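Side-chain contacts in 457aa long hypothetical protein (Pyrococcus horikoshii, PDB 2CSU), which is of unknown function but combines a Rossmann-like CoA-binding domain with two flavodoxin-like domains of the succinyl-CoA synthetase superfamily: residues Gly24-Val27 with Phe28-Leu31; Tyr55-Val58 with Lys59-Pro62; Val166-Thr169 with Ile170-Ile174; Asp187-Phe190 with Ala191-Met194. All blocks are in the same frame, centred on the assembly; numbering follows the deposited sequence.

Interaction 1 (Gly24-Val27 with Phe28-Leu31)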
ATOM      1  N   GLY A  24      -8.462 -17.275  25.445  1.00 28.48           N
ATOM      2  CA  GLY A  24      -8.773 -18.685  25.300  1.00 28.36           C
ATOM      3  C   GLY A  24     -10.042 -18.923  24.499  1.00 28.24           C
ATOM      4  O   GLY A  24     -10.209 -19.967  23.874  1.00 26.72           O
ATOM      5  N   TYR A  25     -10.939 -17.944  24.520  1.00 28.41           N
ATOM      6  CA  TYR A  25     -12.205 -18.028  23.788  1.00 28.80           C
ATOM      7  C   TYR A  25     -11.948 -17.991  22.282  1.00 28.48           C
ATOM      8  O   TYR A  25     -12.476 -18.809  21.534  1.00 28.15           O
ATOM      9  CB  TYR A  25     -13.114 -16.857  24.194  1.00 28.31           C
ATOM     10  CG  TYR A  25     -14.340 -16.680  23.324  1.00 28.91           C
ATOM     11  CD1 TYR A  25     -15.532 -17.354  23.607  1.00 29.48           C
ATOM     12  CD2 TYR A  25     -14.290 -15.883  22.182  1.00 29.53           C
ATOM     13  CE1 TYR A  25     -16.635 -17.241  22.767  1.00 29.30           C
ATOM     14  CE2 TYR A  25     -15.375 -15.765  21.336  1.00 29.97           C
ATOM     15  CZ  TYR A  25     -16.548 -16.448  21.628  1.00 30.74           C
ATOM     16  OH  TYR A  25     -17.620 -16.340  20.766  1.00 30.97           O
ATOM     17  N   GLU A  26     -11.125 -17.039  21.844  1.00 28.80           N
ATOM     18  CA  GLU A  26     -10.799 -16.890  20.429  1.00 28.97           C
ATOM     19  C   GLU A  26      -9.990 -18.061  19.883  1.00 28.44           C
ATOM     20  O   GLU A  26     -10.136 -18.450  18.723  1.00 29.03           O
ATOM     21  CB  GLU A  26     -10.001 -15.601  20.198  1.00 31.29           C
ATOM     22  CG  GLU A  26     -10.721 -14.294  20.492  1.00 33.35           C
ATOM     23  CD  GLU A  26     -11.992 -14.111  19.678  1.00 35.87           C
ATOM     24  OE1 GLU A  26     -12.029 -14.552  18.503  1.00 36.26           O
ATOM     25  OE2 GLU A  26     -12.949 -13.502  20.214  1.00 38.36           O
ATOM     26  N   VAL A  27      -9.112 -18.613  20.709  1.00 27.63           N
ATOM     27  CA  VAL A  27      -8.289 -19.717  20.267  1.00 25.82           C
ATOM     28  C   VAL A  27      -9.151 -20.946  19.971  1.00 26.50           C
ATOM     29  O   VAL A  27      -9.004 -21.585  18.921  1.00 26.09           O
ATOM     30  CB  VAL A  27      -7.228 -20.082  21.331  1.00 25.03           C
ATOM     31  CG1 VAL A  27      -6.479 -21.316  20.905  1.00 23.03           C
ATOM     32  CG2 VAL A  27      -6.270 -18.912  21.550  1.00 24.06           C
ATOM     33  N   PHE A  28     -10.043 -21.288  20.899  1.00 26.09           N
ATOM     34  CA  PHE A  28     -10.865 -22.455  20.620  1.00 26.27           C
ATOM     35  C   PHE A  28     -11.817 -22.187  19.454  1.00 26.05           C
ATOM     36  O   PHE A  28     -12.104 -23.045  18.628  1.00 26.18           O
ATOM     37  CB  PHE A  28     -11.661 -22.784  21.885  1.00 25.69           C
ATOM     38  CG  PHE A  28     -12.319 -24.125  21.741  1.00 26.41           C
ATOM     39  CD1 PHE A  28     -11.535 -25.266  21.633  1.00 26.24           C
ATOM     40  CD2 PHE A  28     -13.700 -24.219  21.730  1.00 25.97           C
ATOM     41  CE1 PHE A  28     -12.142 -26.510  21.519  1.00 26.87           C
ATOM     42  CE2 PHE A  28     -14.300 -25.471  21.618  1.00 25.44           C
ATOM     43  CZ  PHE A  28     -13.525 -26.618  21.513  1.00 26.75           C
ATOM     44  N   LYS A  29     -12.341 -20.948  19.430  1.00 27.21           N
ATOM     45  CA  LYS A  29     -13.221 -20.557  18.338  1.00 28.87           C
ATOM     46  C   LYS A  29     -12.545 -20.766  16.984  1.00 29.00           C
ATOM     47  O   LYS A  29     -13.109 -21.312  16.044  1.00 28.64           O
ATOM     48  CB  LYS A  29     -13.570 -19.080  18.516  1.00 29.86           C
ATOM     49  CG  LYS A  29     -13.907 -18.403  17.185  1.00 33.75           C
ATOM     50  CD  LYS A  29     -15.065 -17.413  17.314  1.00 35.36           C
ATOM     51  CE  LYS A  29     -14.596 -15.953  17.284  1.00 36.89           C
ATOM     52  NZ  LYS A  29     -15.088 -15.252  18.470  1.00 40.08           N
ATOM     53  N   ASN A  30     -11.300 -20.270  16.894  1.00 29.12           N
ATOM     54  CA  ASN A  30     -10.561 -20.418  15.648  1.00 29.39           C
ATOM     55  C   ASN A  30     -10.278 -21.889  15.339  1.00 29.84           C
ATOM     56  O   ASN A  30     -10.238 -22.308  14.190  1.00 30.90           O
ATOM     57  CB  ASN A  30      -9.248 -19.647  15.777  1.00 29.03           C
ATOM     58  CG  ASN A  30      -9.531 -18.168  15.722  1.00 28.56           C
ATOM     59  OD1 ASN A  30     -10.328 -17.690  14.920  1.00 29.28           O
ATOM     60  ND2 ASN A  30      -8.838 -17.427  16.600  1.00 30.35           N
ATOM     61  N   LEU A  31     -10.019 -22.714  16.348  1.00 30.11           N
ATOM     62  CA  LEU A  31      -9.691 -24.108  16.085  1.00 29.85           C
ATOM     63  C   LEU A  31     -10.900 -24.969  15.736  1.00 30.45           C
ATOM     64  O   LEU A  31     -10.751 -26.158  15.436  1.00 30.36           O
ATOM     65  CB  LEU A  31      -8.940 -24.713  17.283  1.00 28.29           C
ATOM     66  CG  LEU A  31      -7.527 -24.128  17.439  1.00 28.37           C
ATOM     67  CD1 LEU A  31      -6.826 -24.721  18.652  1.00 26.86           C
ATOM     68  CD2 LEU A  31      -6.734 -24.410  16.167  1.00 26.90           C
TER
HETATM   69  O   HOH W   1      -9.968 -14.599  15.951  1.00 47.15           O
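The ammonium group of K29 lies beside the carboxylate of E26, one helical turn earlier. NZ is 3.1 Å from OE1 of E26, and both carboxylate oxygens share this salt bridge through weak hydrogen bonds. The two side chains run side by side and point the same way. K29 NZ also reaches the edge of the Y25 ring, near its plane, 2.9 Å from CE2. This is an edge approach, not a cation-pi stack. The K29 chain is unstaggered at chi2, chi3 and chi4, and this contact is very close, so the lysine end is probably strained or less surely placed. The E26 chain bends at chi2 (-59°), and its carboxylate turns toward the lysine. A water donates to OE1 of E26 and accepts from ND2 of N30 at 3.1 Å, which ties the salt bridge to the next residue of this face. N30 ND2 has a stronger partner outside the helix, the carbonyl of T142. On the buried side V27 CG1 meets L31 CD1 at 4.1 Å, four residues on. V27, F28 and L31 rest on strand 10-14, and F28 and L31 also touch V39. Backbone bonds from i+4 to i fix the spacing along the helix, among them N30 N to E26 O at 2.8 Å. The helix meets strand 139-142 near its end and forms the beta-alpha-beta crossover between strands 10-14 and 38-42 of the Rossmann-like CoA-binding domain.

Interaction 2 (Tyr55-Val58 with Lys59-Pro62)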
ATOM      1  N   TYR A  55     -12.840 -30.877  29.159  1.00 34.96           N
ATOM      2  CA  TYR A  55     -12.208 -31.671  30.204  1.00 35.73           C
ATOM      3  C   TYR A  55     -11.541 -30.771  31.234  1.00 36.34           C
ATOM      4  O   TYR A  55     -10.995 -29.713  30.897  1.00 36.42           O
ATOM      5  CB  TYR A  55     -11.187 -32.630  29.582  1.00 36.10           C
ATOM      6  CG  TYR A  55     -11.825 -33.651  28.658  1.00 37.10           C
ATOM      7  CD1 TYR A  55     -12.387 -34.830  29.164  1.00 37.69           C
ATOM      8  CD2 TYR A  55     -11.909 -33.416  27.284  1.00 36.90           C
ATOM      9  CE1 TYR A  55     -13.017 -35.753  28.317  1.00 38.27           C
ATOM     10  CE2 TYR A  55     -12.537 -34.330  26.429  1.00 37.78           C
ATOM     11  CZ  TYR A  55     -13.086 -35.494  26.951  1.00 38.14           C
ATOM     12  OH  TYR A  55     -13.688 -36.399  26.102  1.00 39.12           O
ATOM     13  N   LYS A  56     -11.602 -31.203  32.491  1.00 36.63           N
ATOM     14  CA  LYS A  56     -11.027 -30.466  33.611  1.00 37.11           C
ATOM     15  C   LYS A  56      -9.505 -30.383  33.495  1.00 36.75           C
ATOM     16  O   LYS A  56      -8.863 -29.425  33.909  1.00 35.83           O
ATOM     17  CB  LYS A  56     -11.410 -31.192  34.901  1.00 39.03           C
ATOM     18  CG  LYS A  56     -12.895 -31.044  35.231  1.00 41.31           C
ATOM     19  CD  LYS A  56     -13.377 -32.098  36.228  1.00 43.41           C
ATOM     20  CE  LYS A  56     -14.902 -32.111  36.368  1.00 43.69           C
ATOM     21  NZ  LYS A  56     -15.501 -32.689  35.167  1.00 44.72           N
ATOM     22  N   SER A  57      -8.923 -31.460  32.940  1.00 36.10           N
ATOM     23  CA  SER A  57      -7.481 -31.485  32.748  1.00 36.49           C
ATOM     24  C   SER A  57      -7.107 -32.210  31.452  1.00 36.49           C
ATOM     25  O   SER A  57      -7.831 -33.060  30.949  1.00 36.94           O
ATOM     26  CB  SER A  57      -6.851 -32.200  33.944  1.00 36.40           C
ATOM     27  OG  SER A  57      -5.511 -32.568  33.623  1.00 37.65           O
ATOM     28  N   VAL A  58      -5.955 -31.813  30.886  1.00 36.60           N
ATOM     29  CA  VAL A  58      -5.514 -32.433  29.644  1.00 36.79           C
ATOM     30  C   VAL A  58      -5.229 -33.924  29.827  1.00 37.18           C
ATOM     31  O   VAL A  58      -5.018 -34.669  28.880  1.00 37.12           O
ATOM     32  CB  VAL A  58      -4.247 -31.718  29.177  1.00 36.07           C
ATOM     33  CG1 VAL A  58      -3.152 -31.860  30.231  1.00 36.47           C
ATOM     34  CG2 VAL A  58      -3.763 -32.321  27.873  1.00 35.74           C
ATOM     35  N   LYS A  59      -5.188 -34.345  31.103  1.00 38.96           N
ATOM     36  CA  LYS A  59      -4.899 -35.745  31.386  1.00 40.22           C
ATOM     37  C   LYS A  59      -6.119 -36.638  31.137  1.00 40.32           C
ATOM     38  O   LYS A  59      -6.014 -37.836  30.919  1.00 40.70           O
ATOM     39  CB  LYS A  59      -4.474 -35.858  32.852  1.00 41.78           C
ATOM     40  CG  LYS A  59      -3.026 -35.418  33.076  1.00 43.91           C
ATOM     41  CD  LYS A  59      -2.796 -34.885  34.492  1.00 45.97           C
ATOM     42  CE  LYS A  59      -2.759 -36.000  35.540  1.00 46.98           C
ATOM     43  NZ  LYS A  59      -2.168 -35.494  36.778  1.00 48.63           N
ATOM     44  N   ASP A  60      -7.313 -36.016  31.208  1.00 40.41           N
ATOM     45  CA  ASP A  60      -8.539 -36.804  31.126  1.00 40.67           C
ATOM     46  C   ASP A  60      -8.958 -37.107  29.687  1.00 40.67           C
ATOM     47  O   ASP A  60      -9.859 -37.892  29.425  1.00 40.44           O
ATOM     48  CB  ASP A  60      -9.654 -36.037  31.838  1.00 40.66           C
ATOM     49  CG  ASP A  60      -9.206 -35.681  33.248  1.00 40.87           C
ATOM     50  OD1 ASP A  60      -8.721 -36.578  33.939  1.00 41.31           O
ATOM     51  OD2 ASP A  60      -9.357 -34.528  33.643  1.00 40.33           O
ATOM     52  N   ILE A  61      -8.303 -36.421  28.735  1.00 41.12           N
ATOM     53  CA  ILE A  61      -8.617 -36.675  27.328  1.00 41.94           C
ATOM     54  C   ILE A  61      -8.244 -38.108  26.896  1.00 42.97           C
ATOM     55  O   ILE A  61      -7.089 -38.508  26.903  1.00 42.77           O
ATOM     56  CB  ILE A  61      -7.862 -35.656  26.467  1.00 40.94           C
ATOM     57  CG1 ILE A  61      -8.290 -34.233  26.821  1.00 40.56           C
ATOM     58  CG2 ILE A  61      -8.193 -35.880  24.979  1.00 40.48           C
ATOM     59  CD1 ILE A  61      -7.580 -33.184  25.958  1.00 38.76           C
ATOM     60  N   PRO A  62      -9.286 -38.890  26.539  1.00 44.13           N
ATOM     61  CA  PRO A  62      -9.110 -40.282  26.117  1.00 45.50           C
ATOM     62  C   PRO A  62      -8.149 -40.450  24.925  1.00 46.36           C
ATOM     63  O   PRO A  62      -7.316 -41.347  24.879  1.00 47.12           O
ATOM     64  CB  PRO A  62     -10.495 -40.833  25.767  1.00 45.47           C
ATOM     65  CG  PRO A  62     -11.530 -39.897  26.386  1.00 44.89           C
ATOM     66  CD  PRO A  62     -10.696 -38.538  26.505  1.00 44.19           C
TER
HETATM   67  O   HOH W   2     -12.769 -33.903  33.246  1.00 31.32           O
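The Y55 ring lies obliquely against the far limb of a tight turn, in a place lined by D60 CB, I61 CG1 and P62 CD. I61 CG1 bulges against Y55 CD2 at 3.7 Å, and the two side chains cross at about a right angle. P62 CD sits at the hydroxyl end of the ring, 3.7 Å from Y55 OH. The CB of D60 touches Y55 CD1 at 4.0 Å. The D60 side chain slides past the ring in the opposite direction, with the carboxylate plane 43° from that of the ring. Y55 CG stands beside its own backbone N (chi1 -64°), which lays the ring along this limb. I61 and Y55 also share Y40 of strand 38-42 as a neighbour. V58 points away from residues 59-62 overall and packs against helix 74-87 and strand 10-14. Its CG2 only grazes I61 CD1, at 4.4 Å. The polar groups sit at the bend. D60 N bonds to S57 O at 3.0 Å. S57 N gives a weak bond to D60 OD2 at 3.2 Å, and a water bridges this oxygen, weakly, to K56 N. S57 OG pairs with Q83, and K59 NZ with E86, both on helix 74-87. The bend from S57 to D60 is a type I beta turn in the loop between strands 52-53 and 67-70 of the Rossmann-like domain.

Interaction 3 (Val166-Thr169 with Ile170-Ile174)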
ATOM      1  N   VAL A 166      -1.151  -9.775   8.989  1.00 23.36           N
ATOM      2  CA  VAL A 166      -2.177 -10.722   8.572  1.00 22.92           C
ATOM      3  C   VAL A 166      -3.379  -9.939   8.039  1.00 23.00           C
ATOM      4  O   VAL A 166      -3.892 -10.239   6.959  1.00 22.67           O
ATOM      5  CB  VAL A 166      -2.600 -11.626   9.749  1.00 24.09           C
ATOM      6  CG1 VAL A 166      -3.853 -12.413   9.403  1.00 23.93           C
ATOM      7  CG2 VAL A 166      -1.472 -12.589  10.083  1.00 24.01           C
ATOM      8  N   TYR A 167      -3.817  -8.918   8.768  1.00 23.41           N
ATOM      9  CA  TYR A 167      -4.953  -8.117   8.312  1.00 24.35           C
ATOM     10  C   TYR A 167      -4.603  -7.420   7.021  1.00 24.93           C
ATOM     11  O   TYR A 167      -5.448  -7.265   6.139  1.00 26.32           O
ATOM     12  CB  TYR A 167      -5.358  -7.053   9.342  1.00 24.19           C
ATOM     13  CG  TYR A 167      -5.572  -7.598  10.732  1.00 24.25           C
ATOM     14  CD1 TYR A 167      -5.918  -8.935  10.929  1.00 24.48           C
ATOM     15  CD2 TYR A 167      -5.419  -6.781  11.857  1.00 24.01           C
ATOM     16  CE1 TYR A 167      -6.101  -9.453  12.201  1.00 23.31           C
ATOM     17  CE2 TYR A 167      -5.605  -7.295  13.141  1.00 23.70           C
ATOM     18  CZ  TYR A 167      -5.943  -8.630  13.299  1.00 23.70           C
ATOM     19  OH  TYR A 167      -6.112  -9.156  14.551  1.00 21.10           O
ATOM     20  N   LYS A 168      -3.352  -6.984   6.914  1.00 25.16           N
ATOM     21  CA  LYS A 168      -2.899  -6.298   5.720  1.00 24.74           C
ATOM     22  C   LYS A 168      -3.027  -7.191   4.502  1.00 25.42           C
ATOM     23  O   LYS A 168      -3.695  -6.841   3.535  1.00 24.85           O
ATOM     24  CB  LYS A 168      -1.442  -5.864   5.875  1.00 25.71           C
ATOM     25  CG  LYS A 168      -0.904  -5.071   4.674  1.00 25.30           C
ATOM     26  CD  LYS A 168       0.528  -4.602   4.916  1.00 25.26           C
ATOM     27  CE  LYS A 168       0.897  -3.421   4.028  1.00 26.41           C
ATOM     28  NZ  LYS A 168       0.973  -3.711   2.577  1.00 27.89           N
ATOM     29  N   THR A 169      -2.371  -8.347   4.556  1.00 26.49           N
ATOM     30  CA  THR A 169      -2.379  -9.312   3.458  1.00 27.52           C
ATOM     31  C   THR A 169      -3.771  -9.799   3.061  1.00 27.94           C
ATOM     32  O   THR A 169      -4.038 -10.033   1.885  1.00 29.88           O
ATOM     33  CB  THR A 169      -1.527 -10.533   3.814  1.00 27.05           C
ATOM     34  OG1 THR A 169      -1.879 -10.982   5.129  1.00 26.27           O
ATOM     35  CG2 THR A 169      -0.041 -10.173   3.775  1.00 27.74           C
ATOM     36  N   ILE A 170      -4.645  -9.957   4.048  1.00 28.20           N
ATOM     37  CA  ILE A 170      -6.002 -10.418   3.813  1.00 28.18           C
ATOM     38  C   ILE A 170      -6.680  -9.489   2.827  1.00 28.82           C
ATOM     39  O   ILE A 170      -7.208  -9.933   1.801  1.00 29.43           O
ATOM     40  CB  ILE A 170      -6.801 -10.473   5.135  1.00 27.35           C
ATOM     41  CG1 ILE A 170      -6.336 -11.680   5.955  1.00 27.02           C
ATOM     42  CG2 ILE A 170      -8.308 -10.553   4.854  1.00 28.31           C
ATOM     43  CD1 ILE A 170      -6.953 -11.793   7.324  1.00 26.98           C
ATOM     44  N   LYS A 171      -6.660  -8.196   3.128  1.00 30.04           N
ATOM     45  CA  LYS A 171      -7.271  -7.223   2.240  1.00 31.35           C
ATOM     46  C   LYS A 171      -6.539  -7.125   0.899  1.00 32.40           C
ATOM     47  O   LYS A 171      -7.164  -6.876  -0.137  1.00 32.07           O
ATOM     48  CB  LYS A 171      -7.293  -5.838   2.893  1.00 31.73           C
ATOM     49  CG  LYS A 171      -7.815  -4.761   1.961  1.00 32.86           C
ATOM     50  CD  LYS A 171      -8.126  -3.465   2.689  1.00 35.02           C
ATOM     51  CE  LYS A 171      -8.293  -2.318   1.697  1.00 35.72           C
ATOM     52  NZ  LYS A 171      -8.818  -1.093   2.363  1.00 37.20           N
ATOM     53  N   GLU A 172      -5.219  -7.315   0.922  1.00 33.01           N
ATOM     54  CA  GLU A 172      -4.409  -7.227  -0.296  1.00 34.27           C
ATOM     55  C   GLU A 172      -4.422  -8.543  -1.051  1.00 34.47           C
ATOM     56  O   GLU A 172      -3.742  -8.700  -2.065  1.00 34.15           O
ATOM     57  CB  GLU A 172      -2.959  -6.849   0.040  1.00 34.82           C
ATOM     58  CG  GLU A 172      -2.775  -5.425   0.551  1.00 35.41           C
ATOM     59  CD  GLU A 172      -1.315  -5.086   0.821  1.00 35.83           C
ATOM     60  OE1 GLU A 172      -0.528  -6.022   1.045  1.00 35.45           O
ATOM     61  OE2 GLU A 172      -0.962  -3.890   0.819  1.00 36.11           O
ATOM     62  N   ASP A 173      -5.181  -9.495  -0.531  1.00 34.27           N
ATOM     63  CA  ASP A 173      -5.317 -10.801  -1.152  1.00 34.58           C
ATOM     64  C   ASP A 173      -4.027 -11.598  -1.310  1.00 33.49           C
ATOM     65  O   ASP A 173      -3.771 -12.172  -2.364  1.00 32.64           O
ATOM     66  CB  ASP A 173      -5.984 -10.674  -2.526  1.00 37.03           C
ATOM     67  CG  ASP A 173      -6.291 -12.028  -3.143  1.00 40.11           C
ATOM     68  OD1 ASP A 173      -7.316 -12.630  -2.753  1.00 41.81           O
ATOM     69  OD2 ASP A 173      -5.511 -12.493  -4.004  1.00 41.66           O
ATOM     70  N   ILE A 174      -3.194 -11.601  -0.284  1.00 32.23           N
ATOM     71  CA  ILE A 174      -1.998 -12.415  -0.323  1.00 31.04           C
ATOM     72  C   ILE A 174      -2.062 -13.225   0.957  1.00 29.78           C
ATOM     73  O   ILE A 174      -2.541 -12.741   1.972  1.00 29.77           O
ATOM     74  CB  ILE A 174      -0.680 -11.580  -0.447  1.00 32.27           C
ATOM     75  CG1 ILE A 174      -0.667 -10.392   0.515  1.00 32.36           C
ATOM     76  CG2 ILE A 174      -0.555 -11.064  -1.872  1.00 31.94           C
ATOM     77  CD1 ILE A 174       0.359  -9.297   0.133  1.00 33.64           C
TER
HETATM   78  O   HOH W   3      -3.440 -13.400   4.283  1.00 28.05           O
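K168 NZ is held by two acids. It donates to E172 OE2 at 2.6 Å, and D277 of helix 276-283 forms a second salt bridge with it. The pair E172 and K168 spans one turn at the C-terminal end of helix 159-171, which closes in a Schellman motif. The lysine meets OE2 on the syn side, 31° out of the carboxylate plane. Its chain is extended as far as CE and then bends at chi4 (-67°), which turns NZ toward the glutamate. D173 has a positive phi of 60° and turns the chain out of the helix. I174 N then bonds back to T169 O at 2.8 Å, and D173 N to I170 O. Further back, V166 CG1 meets I170 CD1 at 3.8 Å on another flank. K171 reaches across to E417 of the second subunit, and Y414 of that subunit packs on I170 and K171. T169 and I174 cross at about a right angle. A water donates to both T169 OG1, at 3.0 Å, and I174 O, at 2.6 Å. The methyl CG2 of T169 presses on I174 CG1 at 3.3 Å, tighter than usual for carbon.

Interaction 4 (Asp187-Phe190 with Ala191-Met194)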
ATOM      1  N   ASP A 187      12.168 -21.389  23.594  1.00 28.48           N
ATOM      2  CA  ASP A 187      12.639 -22.695  23.147  1.00 28.42           C
ATOM      3  C   ASP A 187      12.882 -22.725  21.634  1.00 28.51           C
ATOM      4  O   ASP A 187      13.947 -22.385  21.136  1.00 28.97           O
ATOM      5  CB  ASP A 187      11.579 -23.726  23.526  1.00 29.08           C
ATOM      6  CG  ASP A 187      12.223 -25.101  23.594  1.00 29.23           C
ATOM      7  OD1 ASP A 187      13.437 -25.178  23.407  1.00 28.60           O
ATOM      8  OD2 ASP A 187      11.511 -26.070  23.830  1.00 29.89           O
ATOM      9  N   VAL A 188      11.856 -23.201  20.900  1.00 27.27           N
ATOM     10  CA  VAL A 188      11.956 -23.221  19.447  1.00 27.28           C
ATOM     11  C   VAL A 188      12.272 -21.825  18.905  1.00 27.57           C
ATOM     12  O   VAL A 188      11.649 -20.836  19.262  1.00 28.54           O
ATOM     13  CB  VAL A 188      10.616 -23.708  18.893  1.00 26.46           C
ATOM     14  CG1 VAL A 188      10.652 -23.697  17.365  1.00 24.94           C
ATOM     15  CG2 VAL A 188      10.324 -25.117  19.382  1.00 24.84           C
ATOM     16  N   ASP A 189      13.307 -21.755  18.045  1.00 27.99           N
ATOM     17  CA  ASP A 189      13.695 -20.449  17.508  1.00 28.20           C
ATOM     18  C   ASP A 189      13.681 -20.422  15.979  1.00 28.24           C
ATOM     19  O   ASP A 189      13.234 -21.349  15.317  1.00 27.87           O
ATOM     20  CB  ASP A 189      15.089 -20.097  18.033  1.00 28.08           C
ATOM     21  CG  ASP A 189      16.074 -21.201  17.669  1.00 28.79           C
ATOM     22  OD1 ASP A 189      15.824 -21.897  16.686  1.00 28.22           O
ATOM     23  OD2 ASP A 189      17.078 -21.346  18.361  1.00 31.39           O
ATOM     24  N   PHE A 190      14.175 -19.302  15.452  1.00 27.18           N
ATOM     25  CA  PHE A 190      14.252 -19.100  14.010  1.00 28.24           C
ATOM     26  C   PHE A 190      14.975 -20.268  13.340  1.00 28.91           C
ATOM     27  O   PHE A 190      14.463 -20.867  12.381  1.00 29.28           O
ATOM     28  CB  PHE A 190      15.028 -17.820  13.672  1.00 28.22           C
ATOM     29  CG  PHE A 190      14.299 -16.552  13.998  1.00 29.38           C
ATOM     30  CD1 PHE A 190      13.073 -16.268  13.407  1.00 29.71           C
ATOM     31  CD2 PHE A 190      14.854 -15.626  14.879  1.00 29.85           C
ATOM     32  CE1 PHE A 190      12.404 -15.076  13.687  1.00 30.58           C
ATOM     33  CE2 PHE A 190      14.201 -14.438  15.167  1.00 30.18           C
ATOM     34  CZ  PHE A 190      12.971 -14.160  14.572  1.00 29.07           C
ATOM     35  N   ALA A 191      16.165 -20.583  13.848  1.00 27.90           N
ATOM     36  CA  ALA A 191      16.990 -21.651  13.283  1.00 28.71           C
ATOM     37  C   ALA A 191      16.272 -22.991  13.170  1.00 28.75           C
ATOM     38  O   ALA A 191      16.274 -23.619  12.115  1.00 28.42           O
ATOM     39  CB  ALA A 191      18.246 -21.823  14.112  1.00 28.67           C
ATOM     40  N   GLU A 192      15.682 -23.437  14.271  1.00 27.94           N
ATOM     41  CA  GLU A 192      14.986 -24.704  14.268  1.00 29.40           C
ATOM     42  C   GLU A 192      13.807 -24.645  13.309  1.00 29.39           C
ATOM     43  O   GLU A 192      13.499 -25.630  12.645  1.00 28.26           O
ATOM     44  CB  GLU A 192      14.519 -25.057  15.678  1.00 30.31           C
ATOM     45  CG  GLU A 192      15.611 -25.719  16.532  1.00 33.77           C
ATOM     46  CD  GLU A 192      15.536 -25.322  17.999  1.00 35.06           C
ATOM     47  OE1 GLU A 192      14.445 -25.439  18.598  1.00 37.98           O
ATOM     48  OE2 GLU A 192      16.572 -24.890  18.559  1.00 37.17           O
ATOM     49  N   LEU A 193      13.159 -23.489  13.233  1.00 29.68           N
ATOM     50  CA  LEU A 193      12.027 -23.341  12.340  1.00 31.03           C
ATOM     51  C   LEU A 193      12.483 -23.354  10.881  1.00 31.20           C
ATOM     52  O   LEU A 193      11.842 -23.976  10.042  1.00 31.18           O
ATOM     53  CB  LEU A 193      11.266 -22.068  12.659  1.00 30.47           C
ATOM     54  CG  LEU A 193      10.375 -22.165  13.899  1.00 31.39           C
ATOM     55  CD1 LEU A 193       9.731 -20.810  14.143  1.00 30.89           C
ATOM     56  CD2 LEU A 193       9.298 -23.245  13.708  1.00 30.97           C
HETATM   57  N   MSE A 194      13.598 -22.685  10.592  1.00 31.65           N
HETATM   58  CA  MSE A 194      14.128 -22.653   9.239  1.00 32.37           C
HETATM   59  C   MSE A 194      14.573 -24.048   8.829  1.00 32.04           C
HETATM   60  O   MSE A 194      14.482 -24.406   7.656  1.00 32.55           O
HETATM   61  CB  MSE A 194      15.313 -21.682   9.121  1.00 33.61           C
HETATM   62  CG  MSE A 194      14.914 -20.216   9.009  1.00 37.59           C
HETATM   63 SE   MSE A 194      16.313 -19.024   9.074  1.00 41.71          SE
HETATM   64  CE  MSE A 194      17.023 -19.574  10.371  1.00 39.97           C
TER
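An N-cap opens helix 190-197 in the flavodoxin-like domain, and the cap residue is D189. Its OD1 accepts from E192 N at 2.9 Å. The bond is almost straight at 179°, and the donor lies nearly along the C-O axis of OD1. D189 CG sits between the backbone N and the carbonyl carbon (chi1 56°), and from there the carboxylate bends over the first turn. The CB of A191 lies beside the same oxygen. The backbone continues the helix, with L193 N on D189 O at 3.0 Å and M194 N on F190 O at 2.7 Å. The side chain of E192 comes back toward the cap and crosses that of D189 at about a right angle, with the carboxylate planes 51° apart. E192 OE2 lies 3.6 Å from D189 OD2. E192 OE1 comes close to CA of V188. On the apolar side V188 CG1 meets L193 CG at 3.8 Å, and the two side chains cross at about a right angle. In M194, a selenomethionine, a bend at chi3 lays CE over the F190 carbonyl, 3.5 Å from F190 O, with F190 CB just beyond. F190 and L193 both rest on I155 of strand 152-156. V188 touches R123 and I125 of strand 123-125, in the CoA-binding domain. The two acids would repel each other, but E192 forms salt bridges to R123 and K218, and R123 also pairs with D187. These positive groups probably offset the repulsion, and the start of the helix probably favours a negatively charged D189.

In the fold
Interactions 1 and 2 belong to the CoA-binding domain, with centres about 18 Å apart, and both pack on strands 10-14 and 38-42. Interactions 3 and 4, centres about 25 Å apart, lie at the C-terminal end of one flavodoxin-like-domain helix and the N-terminal end of another. Interaction 4 is the buried one and joins helix 190-197 to strand 123-125 of the first domain. D187 and E192 meet R123, and E192 also K218, while D189 caps the helix. Interaction 2 has the most exposed residues and relies on a ring and a turn. Interactions 1 and 3 are partly buried, each pairing a lysine with a glutamate along a helix. Interaction 3 also faces the second subunit.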